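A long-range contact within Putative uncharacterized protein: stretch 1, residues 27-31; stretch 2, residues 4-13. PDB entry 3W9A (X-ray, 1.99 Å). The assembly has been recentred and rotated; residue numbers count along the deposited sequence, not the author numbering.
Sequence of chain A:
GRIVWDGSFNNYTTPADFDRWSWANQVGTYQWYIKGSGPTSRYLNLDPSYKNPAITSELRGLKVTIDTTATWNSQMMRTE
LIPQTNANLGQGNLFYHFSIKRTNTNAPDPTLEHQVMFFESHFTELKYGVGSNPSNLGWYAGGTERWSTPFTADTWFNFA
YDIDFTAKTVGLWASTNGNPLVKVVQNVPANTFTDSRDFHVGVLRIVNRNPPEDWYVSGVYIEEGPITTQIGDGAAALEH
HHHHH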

ATOM      1  N   VAL A  27      16.312  -4.040  11.404  1.00 13.88           N
ATOM      2  CA  VAL A  27      16.896  -4.579  10.179  1.00 13.78           C
ATOM      3  C   VAL A  27      15.880  -4.632   9.045  1.00 12.92           C
ATOM      4  O   VAL A  27      14.668  -4.550   9.264  1.00 12.37           O
ATOM      5  CB  VAL A  27      17.557  -5.961  10.409  1.00 14.08           C
ATOM      6  CG1 VAL A  27      18.690  -5.821  11.420  1.00 14.37           C
ATOM      7  CG2 VAL A  27      16.552  -7.032  10.879  1.00 14.17           C
ATOM      8  N   GLY A  28      16.407  -4.749   7.836  1.00 12.28           N
ATOM      9  CA  GLY A  28      15.593  -4.887   6.641  1.00 11.80           C
ATOM     10  C   GLY A  28      14.945  -3.576   6.249  1.00 11.48           C
ATOM     11  O   GLY A  28      15.372  -2.497   6.666  1.00 10.92           O
ATOM     12  N   THR A  29      13.900  -3.673   5.441  1.00 11.07           N
ATOM     13  CA  THR A  29      13.258  -2.484   4.899  1.00 10.94           C
ATOM     14  C   THR A  29      11.861  -2.183   5.444  1.00 10.41           C
ATOM     15  O   THR A  29      11.267  -1.197   5.066  1.00 10.89           O
ATOM     16  CB  THR A  29      13.164  -2.625   3.374  1.00 10.82           C
ATOM     17  OG1 THR A  29      12.757  -3.963   3.054  1.00 10.72           O
ATOM     18  CG2 THR A  29      14.542  -2.316   2.721  1.00 10.74           C
ATOM     19  N   TYR A  30      11.343  -3.031   6.313  1.00 10.25           N
ATOM     20  CA  TYR A  30       9.970  -2.896   6.819  1.00 10.11           C
ATOM     21  C   TYR A  30       9.880  -3.092   8.326  1.00 10.10           C
ATOM     22  O   TYR A  30      10.388  -4.079   8.858  1.00 10.39           O
ATOM     23  CB  TYR A  30       9.080  -3.950   6.173  1.00  9.90           C
ATOM     24  CG  TYR A  30       8.680  -3.677   4.748  1.00  9.73           C
ATOM     25  CD1 TYR A  30       7.642  -2.796   4.455  1.00  9.76           C
ATOM     26  CD2 TYR A  30       9.290  -4.333   3.692  1.00  9.66           C
ATOM     27  CE1 TYR A  30       7.243  -2.566   3.138  1.00  9.66           C
ATOM     28  CE2 TYR A  30       8.887  -4.105   2.377  1.00  9.44           C
ATOM     29  CZ  TYR A  30       7.859  -3.227   2.118  1.00  9.30           C
ATOM     30  OH  TYR A  30       7.448  -2.986   0.834  1.00  9.03           O
ATOM     31  N   GLN A  31       9.191  -2.166   8.991  1.00  9.92           N
ATOM     32  CA  GLN A  31       8.863  -2.297  10.410  1.00  9.68           C
ATOM     33  C   GLN A  31       7.594  -3.127  10.528  1.00  9.71           C
ATOM     34  O   GLN A  31       6.637  -2.923   9.790  1.00  9.53           O
ATOM     35  CB  GLN A  31       8.634  -0.961  11.052  1.00  9.59           C
ATOM     36  CG  GLN A  31       9.711   0.062  10.780  1.00  9.68           C
ATOM     37  CD  GLN A  31       9.511   1.344  11.543  1.00  9.71           C
ATOM     38  OE1 GLN A  31       8.391   1.761  11.821  1.00  9.95           O
ATOM     39  NE2 GLN A  31      10.602   1.998  11.850  1.00  9.91           N
TER
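Stretch 2 4-13: VWDGSFNNYT

Stretch 2 lies on stretch 1 as a short extended piece followed by a turn, wrapped around Thr-29 and the ring of Tyr-30, with no strand pairing between the two; polar side chains and waters tie down the loop backbone instead. The register runs backwards: Thr-29 CA lies 6.3 Å from Gly-7 CA, and Gly-28 CA 8.6 Å from Asn-11 CA. Val-4, where the chain turns a corner, stays out of reach. Trp-5 is extended (phi/psi -145/134), and its t rotamer carries the indole to stretch 1: NE1 donates to Thr-29 O at 3.0 Å, while CH2 comes 3.6 Å from Tyr-30 CE1, the indole edge meeting the face of the tyrosine ring with planes at 82°. The CA-to-CB bond of Asp-6 points away, and its O lies 3.4 Å from Thr-29 CG2. Gly-7 O accepts from Tyr-30 OH at 2.7 Å; an ideal CB here would clash with that hydroxyl. One water accepts a hydrogen bond from Thr-29 OG1 and donates to the carbonyls of Asp-6 and Ser-8. A type I turn from Phe-9 to Tyr-12 then brings two more rings in. Phe-9 lies nearly parallel to Tyr-30 but slid apart, its CE1 3.5 Å from Tyr-30 CE2. Asn-10 and Asn-11 make no contact. Tyr-12 presents its face to the Tyr-30 edge, and its OH accepts from Thr-29 N at 2.9 Å. Gly-28, at positive phi, has CA 3.6 Å from Tyr-12 OH, where an ideal CB would clash. Thr-13 is already out of reach.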

ATOM      1  N   VAL A   4      14.680   6.173  -3.295  1.00 16.41           N
ATOM      2  CA  VAL A   4      15.027   6.634  -1.968  1.00 15.58           C
ATOM      3  C   VAL A   4      14.875   5.485  -0.976  1.00 13.89           C
ATOM      4  O   VAL A   4      15.714   5.320  -0.101  1.00 12.54           O
ATOM      5  CB  VAL A   4      14.172   7.845  -1.550  1.00 16.23           C
ATOM      6  CG1 VAL A   4      14.676   8.401  -0.237  1.00 16.66           C
ATOM      7  CG2 VAL A   4      14.205   8.930  -2.638  1.00 16.57           C
ATOM      8  N   TRP A   5      13.812   4.686  -1.142  1.00 12.36           N
ATOM      9  CA  TRP A   5      13.578   3.499  -0.317  1.00 11.23           C
ATOM     10  C   TRP A   5      12.941   2.433  -1.204  1.00 11.46           C
ATOM     11  O   TRP A   5      12.005   2.708  -2.011  1.00 10.32           O
ATOM     12  CB  TRP A   5      12.699   3.822   0.908  1.00 10.81           C
ATOM     13  CG  TRP A   5      12.136   2.636   1.627  1.00 10.02           C
ATOM     14  CD1 TRP A   5      12.748   1.905   2.613  1.00 10.03           C
ATOM     15  CD2 TRP A   5      10.854   2.028   1.415  1.00  9.55           C
ATOM     16  NE1 TRP A   5      11.918   0.892   3.036  1.00  9.80           N
ATOM     17  CE2 TRP A   5      10.755   0.934   2.306  1.00  9.40           C
ATOM     18  CE3 TRP A   5       9.783   2.302   0.559  1.00  9.47           C
ATOM     19  CZ2 TRP A   5       9.622   0.120   2.379  1.00  9.20           C
ATOM     20  CZ3 TRP A   5       8.646   1.495   0.621  1.00  9.39           C
ATOM     21  CH2 TRP A   5       8.573   0.411   1.534  1.00  9.54           C
ATOM     22  N   ASP A   6      13.485   1.232  -1.077  1.00 11.59           N
ATOM     23  CA  ASP A   6      13.073   0.098  -1.893  1.00 12.32           C
ATOM     24  C   ASP A   6      12.329  -0.928  -1.030  1.00 11.97           C
ATOM     25  O   ASP A   6      12.918  -1.580  -0.153  1.00 12.44           O
ATOM     26  CB  ASP A   6      14.286  -0.508  -2.589  1.00 12.60           C
ATOM     27  CG  ASP A   6      13.908  -1.451  -3.718  1.00 13.00           C
ATOM     28  OD1 ASP A   6      12.780  -1.968  -3.732  1.00 12.49           O
ATOM     29  OD2 ASP A   6      14.773  -1.707  -4.570  1.00 14.22           O
ATOM     30  N   GLY A   7      11.023  -1.023  -1.271  1.00 11.75           N
ATOM     31  CA  GLY A   7      10.147  -1.987  -0.599  1.00 11.29           C
ATOM     32  C   GLY A   7      10.002  -3.315  -1.319  1.00 11.28           C
ATOM     33  O   GLY A   7       9.037  -4.060  -1.074  1.00 11.33           O
ATOM     34  N   SER A   8      10.945  -3.623  -2.210  1.00 11.43           N
ATOM     35  CA  SER A   8      10.981  -4.920  -2.880  1.00 11.50           C
ATOM     36  C   SER A   8      10.813  -6.012  -1.841  1.00 11.26           C
ATOM     37  O   SER A   8      11.347  -5.898  -0.745  1.00 11.29           O
ATOM     38  CB  SER A   8      12.327  -5.120  -3.578  1.00 11.64           C
ATOM     39  OG  SER A   8      12.505  -6.490  -3.897  1.00 11.72           O
ATOM     40  N   PHE A   9      10.064  -7.060  -2.173  1.00 11.62           N
ATOM     41  CA  PHE A   9       9.931  -8.200  -1.289  1.00 11.81           C
ATOM     42  C   PHE A   9      10.924  -9.311  -1.666  1.00 12.45           C
ATOM     43  O   PHE A   9      10.825 -10.435  -1.147  1.00 12.44           O
ATOM     44  CB  PHE A   9       8.487  -8.731  -1.295  1.00 11.63           C
ATOM     45  CG  PHE A   9       7.493  -7.760  -0.738  1.00 11.45           C
ATOM     46  CD1 PHE A   9       7.531  -7.405   0.595  1.00 11.38           C
ATOM     47  CD2 PHE A   9       6.524  -7.183  -1.550  1.00 11.40           C
ATOM     48  CE1 PHE A   9       6.629  -6.494   1.115  1.00 11.47           C
ATOM     49  CE2 PHE A   9       5.614  -6.280  -1.028  1.00 11.41           C
ATOM     50  CZ  PHE A   9       5.672  -5.929   0.303  1.00 11.29           C
ATOM     51  N   ASN A  10      11.903  -9.012  -2.536  1.00 12.42           N
ATOM     52  CA  ASN A  10      12.798 -10.083  -3.010  1.00 12.69           C
ATOM     53  C   ASN A  10      13.542 -10.790  -1.861  1.00 12.63           C
ATOM     54  O   ASN A  10      13.865 -11.952  -1.980  1.00 12.67           O
ATOM     55  CB  ASN A  10      13.809  -9.575  -4.044  1.00 12.53           C
ATOM     56  CG  ASN A  10      13.181  -9.260  -5.378  1.00 12.51           C
ATOM     57  OD1 ASN A  10      12.035  -9.640  -5.648  1.00 12.01           O
ATOM     58  ND2 ASN A  10      13.935  -8.551  -6.232  1.00 12.28           N
ATOM     59  N   ASN A  11      13.814 -10.091  -0.764  1.00 13.01           N
ATOM     60  CA  ASN A  11      14.544 -10.689   0.358  1.00 13.18           C
ATOM     61  C   ASN A  11      13.609 -11.249   1.407  1.00 13.24           C
ATOM     62  O   ASN A  11      14.059 -11.801   2.402  1.00 13.78           O
ATOM     63  CB  ASN A  11      15.479  -9.670   1.005  1.00 13.13           C
ATOM     64  CG  ASN A  11      16.665  -9.347   0.131  1.00 13.27           C
ATOM     65  OD1 ASN A  11      16.836  -9.920  -0.943  1.00 12.98           O
ATOM     66  ND2 ASN A  11      17.493  -8.417   0.585  1.00 13.42           N
ATOM     67  N   TYR A  12      12.307 -11.114   1.178  1.00 13.02           N
ATOM     68  CA  TYR A  12      11.323 -11.621   2.125  1.00 13.26           C
ATOM     69  C   TYR A  12      10.727 -12.879   1.534  1.00 13.93           C
ATOM     70  O   TYR A  12       9.848 -12.809   0.684  1.00 13.21           O
ATOM     71  CB  TYR A  12      10.263 -10.553   2.450  1.00 12.11           C
ATOM     72  CG  TYR A  12      10.829  -9.415   3.267  1.00 11.56           C
ATOM     73  CD1 TYR A  12      10.773  -9.427   4.667  1.00 11.45           C
ATOM     74  CD2 TYR A  12      11.457  -8.338   2.648  1.00 11.06           C
ATOM     75  CE1 TYR A  12      11.291  -8.367   5.413  1.00 11.27           C
ATOM     76  CE2 TYR A  12      11.984  -7.291   3.386  1.00 11.17           C
ATOM     77  CZ  TYR A  12      11.908  -7.302   4.758  1.00 11.20           C
ATOM     78  OH  TYR A  12      12.462  -6.237   5.460  1.00 11.68           O
ATOM     79  N   THR A  13      11.225 -14.024   2.000  1.00 15.56           N
ATOM     80  CA  THR A  13      10.911 -15.332   1.398  1.00 18.51           C
ATOM     81  C   THR A  13       9.854 -16.122   2.162  1.00 19.36           C
ATOM     82  O   THR A  13       9.148 -16.922   1.562  1.00 21.29           O
ATOM     83  CB  THR A  13      12.180 -16.210   1.289  1.00 19.70           C
ATOM     84  OG1 THR A  13      13.135 -15.531   0.466  1.00 21.46           O
ATOM     85  CG2 THR A  13      11.869 -17.586   0.660  1.00 20.75           C
TER
HETATM   86  O   HOH W   1      12.963  -4.042   0.382  1.00  7.27           O
HETATM   87  O   HOH W   2      12.514  -5.650   7.799  1.00 13.26           O